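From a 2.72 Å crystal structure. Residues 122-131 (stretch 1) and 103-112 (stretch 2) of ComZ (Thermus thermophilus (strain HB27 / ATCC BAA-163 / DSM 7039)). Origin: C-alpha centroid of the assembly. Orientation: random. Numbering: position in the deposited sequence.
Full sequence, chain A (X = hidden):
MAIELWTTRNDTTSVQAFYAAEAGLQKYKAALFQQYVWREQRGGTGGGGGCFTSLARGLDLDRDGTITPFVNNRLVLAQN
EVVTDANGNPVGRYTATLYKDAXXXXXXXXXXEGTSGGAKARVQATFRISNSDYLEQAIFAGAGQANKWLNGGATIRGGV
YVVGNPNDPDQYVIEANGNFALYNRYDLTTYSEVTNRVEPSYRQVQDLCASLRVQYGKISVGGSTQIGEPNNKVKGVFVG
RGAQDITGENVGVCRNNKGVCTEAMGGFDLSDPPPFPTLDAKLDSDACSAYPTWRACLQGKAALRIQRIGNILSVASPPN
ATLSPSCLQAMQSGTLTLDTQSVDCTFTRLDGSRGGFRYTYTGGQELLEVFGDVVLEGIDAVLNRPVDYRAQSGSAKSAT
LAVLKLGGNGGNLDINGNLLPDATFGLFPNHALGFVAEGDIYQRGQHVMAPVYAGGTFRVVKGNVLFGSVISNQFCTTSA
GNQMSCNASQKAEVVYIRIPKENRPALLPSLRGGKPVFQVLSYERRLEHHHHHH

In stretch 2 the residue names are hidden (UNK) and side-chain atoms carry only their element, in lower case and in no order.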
# COMPACT_ATOMS: atom_id res chain seq x y z
N ARG A 122 33.36 -26.77 -2.63
CA ARG A 122 31.96 -26.41 -2.76
C ARG A 122 31.54 -25.71 -1.47
O ARG A 122 31.76 -26.24 -0.36
CB ARG A 122 31.14 -27.68 -2.98
CG ARG A 122 29.72 -27.56 -3.42
CD ARG A 122 29.22 -28.97 -3.65
NE ARG A 122 27.83 -29.10 -3.25
CZ ARG A 122 26.82 -29.03 -4.11
NH1 ARG A 122 27.07 -28.83 -5.41
NH2 ARG A 122 25.58 -29.16 -3.67
N VAL A 123 30.93 -24.53 -1.59
CA VAL A 123 30.40 -23.87 -0.40
C VAL A 123 28.96 -23.46 -0.65
O VAL A 123 28.55 -23.09 -1.76
CB VAL A 123 31.25 -22.64 0.01
CG1 VAL A 123 32.70 -23.03 0.05
CG2 VAL A 123 31.02 -21.45 -0.87
N GLN A 124 28.17 -23.46 0.41
CA GLN A 124 26.76 -23.23 0.16
C GLN A 124 26.11 -22.61 1.38
O GLN A 124 26.60 -22.78 2.51
CB GLN A 124 26.08 -24.54 -0.23
CG GLN A 124 25.66 -25.45 0.85
CD GLN A 124 24.81 -26.61 0.30
OE1 GLN A 124 25.04 -27.06 -0.83
NE2 GLN A 124 23.81 -27.05 1.06
N ALA A 125 25.05 -21.83 1.14
CA ALA A 125 24.27 -21.21 2.21
C ALA A 125 22.78 -21.28 1.94
O ALA A 125 22.32 -21.09 0.80
CB ALA A 125 24.67 -19.74 2.41
N THR A 126 22.03 -21.53 3.01
CA THR A 126 20.59 -21.53 2.95
C THR A 126 20.05 -20.28 3.63
O THR A 126 20.34 -20.02 4.80
CB THR A 126 20.00 -22.74 3.66
OG1 THR A 126 20.38 -23.92 2.96
CG2 THR A 126 18.47 -22.62 3.67
N PHE A 127 19.17 -19.57 2.91
CA PHE A 127 18.53 -18.37 3.42
C PHE A 127 17.03 -18.57 3.54
O PHE A 127 16.43 -19.34 2.79
CB PHE A 127 18.79 -17.17 2.54
CG PHE A 127 20.17 -17.01 2.14
CD1 PHE A 127 20.69 -17.73 1.08
CD2 PHE A 127 20.99 -16.13 2.83
CE1 PHE A 127 22.00 -17.58 0.70
CE2 PHE A 127 22.31 -15.98 2.46
CZ PHE A 127 22.81 -16.70 1.38
N ARG A 128 16.42 -17.71 4.31
CA ARG A 128 14.99 -17.65 4.40
C ARG A 128 14.79 -16.20 4.03
O ARG A 128 15.31 -15.34 4.66
CB ARG A 128 14.51 -17.91 5.79
CG ARG A 128 13.39 -17.00 6.21
CD ARG A 128 12.23 -17.78 6.78
NE ARG A 128 12.66 -18.74 7.76
CZ ARG A 128 12.13 -19.94 7.87
NH1 ARG A 128 11.15 -20.30 7.05
NH2 ARG A 128 12.57 -20.78 8.80
N ILE A 129 14.05 -15.95 2.97
CA ILE A 129 13.84 -14.61 2.45
C ILE A 129 12.36 -14.37 2.25
O ILE A 129 11.70 -15.12 1.53
CB ILE A 129 14.57 -14.37 1.12
CG1 ILE A 129 16.05 -14.79 1.24
CG2 ILE A 129 14.41 -12.91 0.68
CD1 ILE A 129 16.77 -14.57 -0.06
N SER A 130 11.85 -13.30 2.87
CA SER A 130 10.46 -12.89 2.65
C SER A 130 10.41 -11.38 2.54
O SER A 130 11.14 -10.67 3.25
CB SER A 130 9.57 -13.44 3.77
OG SER A 130 9.87 -12.84 5.02
N ASN A 131 9.61 -10.88 1.60
CA ASN A 131 9.48 -9.44 1.40
C ASN A 131 8.28 -8.84 2.15
O ASN A 131 7.36 -9.54 2.60
CB ASN A 131 9.37 -9.13 -0.10
CG ASN A 131 10.72 -9.23 -0.82
OD1 ASN A 131 11.55 -8.33 -0.72
ND2 ASN A 131 10.95 -10.36 -1.52
N UNK A 103 9.06 -27.13 -1.15
CA UNK A 103 7.94 -26.95 -0.22
C UNK A 103 7.74 -25.47 0.13
O UNK A 103 6.69 -24.88 -0.17
n UNK A 103 8.31 -31.18 -0.26
c UNK A 103 8.18 -27.75 1.06
c UNK A 103 7.85 -30.18 0.48
o UNK A 103 6.68 -30.13 0.86
c UNK A 103 8.84 -29.09 0.84
N UNK A 104 8.73 -24.87 0.78
CA UNK A 104 8.65 -23.51 1.30
C UNK A 104 9.21 -22.53 0.27
O UNK A 104 10.41 -22.55 -0.02
o UNK A 104 8.89 -21.17 2.85
c UNK A 104 9.13 -22.25 3.44
c UNK A 104 9.42 -23.46 2.61
o UNK A 104 9.21 -22.36 4.68
N UNK A 105 8.36 -21.65 -0.26
CA UNK A 105 8.75 -20.69 -1.28
C UNK A 105 9.59 -19.54 -0.72
O UNK A 105 9.83 -18.56 -1.44
c UNK A 105 7.52 -20.13 -2.00
c UNK A 105 6.56 -19.41 -1.05
o UNK A 105 6.55 -19.74 0.17
o UNK A 105 5.81 -18.52 -1.52
N UNK A 106 10.01 -19.63 0.55
CA UNK A 106 10.87 -18.63 1.16
C UNK A 106 12.28 -19.14 1.44
O UNK A 106 13.15 -18.35 1.84
o UNK A 106 7.74 -16.02 3.46
n UNK A 106 8.66 -17.60 4.77
c UNK A 106 10.27 -18.13 2.48
c UNK A 106 8.34 -17.08 3.58
c UNK A 106 8.82 -17.83 2.37
N UNK A 107 12.50 -20.46 1.32
CA UNK A 107 13.80 -21.07 1.56
C UNK A 107 14.59 -21.14 0.27
O UNK A 107 14.14 -21.76 -0.71
c UNK A 107 13.49 -21.18 4.28
c UNK A 107 13.05 -23.64 4.29
c UNK A 107 13.61 -22.45 2.18
c UNK A 107 12.88 -22.37 3.51
N UNK A 108 15.77 -20.53 0.26
CA UNK A 108 16.65 -20.58 -0.90
C UNK A 108 18.04 -21.05 -0.50
O UNK A 108 18.56 -20.67 0.56
c UNK A 108 14.58 -18.01 -1.13
c UNK A 108 13.36 -17.53 -1.52
c UNK A 108 15.01 -18.80 -3.34
c UNK A 108 12.96 -17.66 -2.83
c UNK A 108 15.41 -18.67 -2.02
c UNK A 108 13.78 -18.30 -3.75
c UNK A 108 16.73 -19.21 -1.56
N UNK A 109 18.64 -21.86 -1.37
CA UNK A 109 20.02 -22.35 -1.20
C UNK A 109 20.88 -21.77 -2.32
O UNK A 109 20.57 -21.94 -3.51
o UNK A 109 19.27 -24.44 -0.11
c UNK A 109 21.56 -24.42 -1.05
c UNK A 109 20.09 -23.89 -1.19
N UNK A 110 21.93 -21.06 -1.93
CA UNK A 110 22.94 -20.54 -2.86
C UNK A 110 24.16 -21.47 -2.82
O UNK A 110 24.68 -21.77 -1.74
c UNK A 110 24.25 -18.34 -3.41
c UNK A 110 23.34 -19.12 -2.47
c UNK A 110 23.83 -18.33 -4.91
c UNK A 110 24.52 -16.96 -2.86
N UNK A 111 24.57 -21.98 -3.98
CA UNK A 111 25.69 -22.94 -4.07
C UNK A 111 26.73 -22.44 -5.06
O UNK A 111 26.40 -22.13 -6.22
c UNK A 111 26.30 -25.18 -5.01
c UNK A 111 25.20 -24.35 -4.46
c UNK A 111 24.65 -25.06 -3.29
N UNK A 112 27.97 -22.43 -4.63
CA UNK A 112 29.07 -22.02 -5.44
C UNK A 112 30.15 -23.07 -5.47
O UNK A 112 30.85 -23.22 -4.53
o UNK A 112 30.99 -20.64 -4.93
c UNK A 112 29.60 -20.72 -4.88

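Position 103 has five side-chain atoms: three carbons in a row, the third carrying one oxygen and one nitrogen. That is a primary amide on a two-carbon stem, Gln103. It is poorly ordered and does not touch stretch 1.

Position 104 has two carbons, the second carrying two oxygens. This short carboxylate is Asp104. Its OD2 lies 3.7 Å from NH1 of Arg128, a long salt bridge. Its OD1 accepts a hydrogen bond from the backbone N of position 106 at 3.0 Å.

Position 105 also has two carbons, the second with two oxygens. It is Asp105, exposed and without contact to stretch 1.

Position 106 has three carbons, then one oxygen and one nitrogen on the third. The amide is that of Gln106. Its OE1 lies 3.2 Å from CB of Ser130, and its backbone O accepts a hydrogen bond from N of Ile129 at 2.8 Å.

Position 107 has four carbons, forked at the second. The fork beyond CB identifies Leu107. Its CD2 packs over one face of the Arg128 guanidinium, 3.7 Å from NH1. It closes a type I turn that begins at Asp104; its N bonds to Asp104 O at 3.2 Å.

Position 108 has one carbon and then a ring of six carbons. With no oxygen on the ring, it is Phe108. Its CD1 lies 4.2 Å from CD1 of Ile129.

Position 109 has one carbon carrying an oxygen and a carbon. In chain A this is Thr109. Its OG1 forms a weak hydrogen bond with OG1 of Thr126 at 3.3 Å.

Position 110 again has four carbons forked at the second, so it is Leu110. Its CB meets the edge of the Phe127 ring, 3.8 Å from CE1.

Position 111 has three carbons, forked at the first: Val111. Its CG1 lies over one face of the Arg122 guanidinium, 3.8 Å from NH1, and its CG2 is 3.2 Å from OE1 of Gln124.

Position 112 has one carbon and one oxygen, Ser112. Its OG is 4.1 Å from CG2 of Val123 and is hydrogen-bonded elsewhere in the structure.

The contact is an antiparallel strand pair. Reciprocal backbone hydrogen bonds join Val123 with Ser112, Ala125 with Leu110, and Phe127 with Phe108. In the last pair, Phe127 N to Phe108 O is 2.7 Å and Phe108 N to Phe127 O is 2.9 Å. These pairs share one sheet face, where their side chains are buried. Gln124, Thr126, Arg128, Leu107, Thr109 and Val111 occupy the other, more polar face.

Stretch 2, residues 103-112: QDDQLFTLVS
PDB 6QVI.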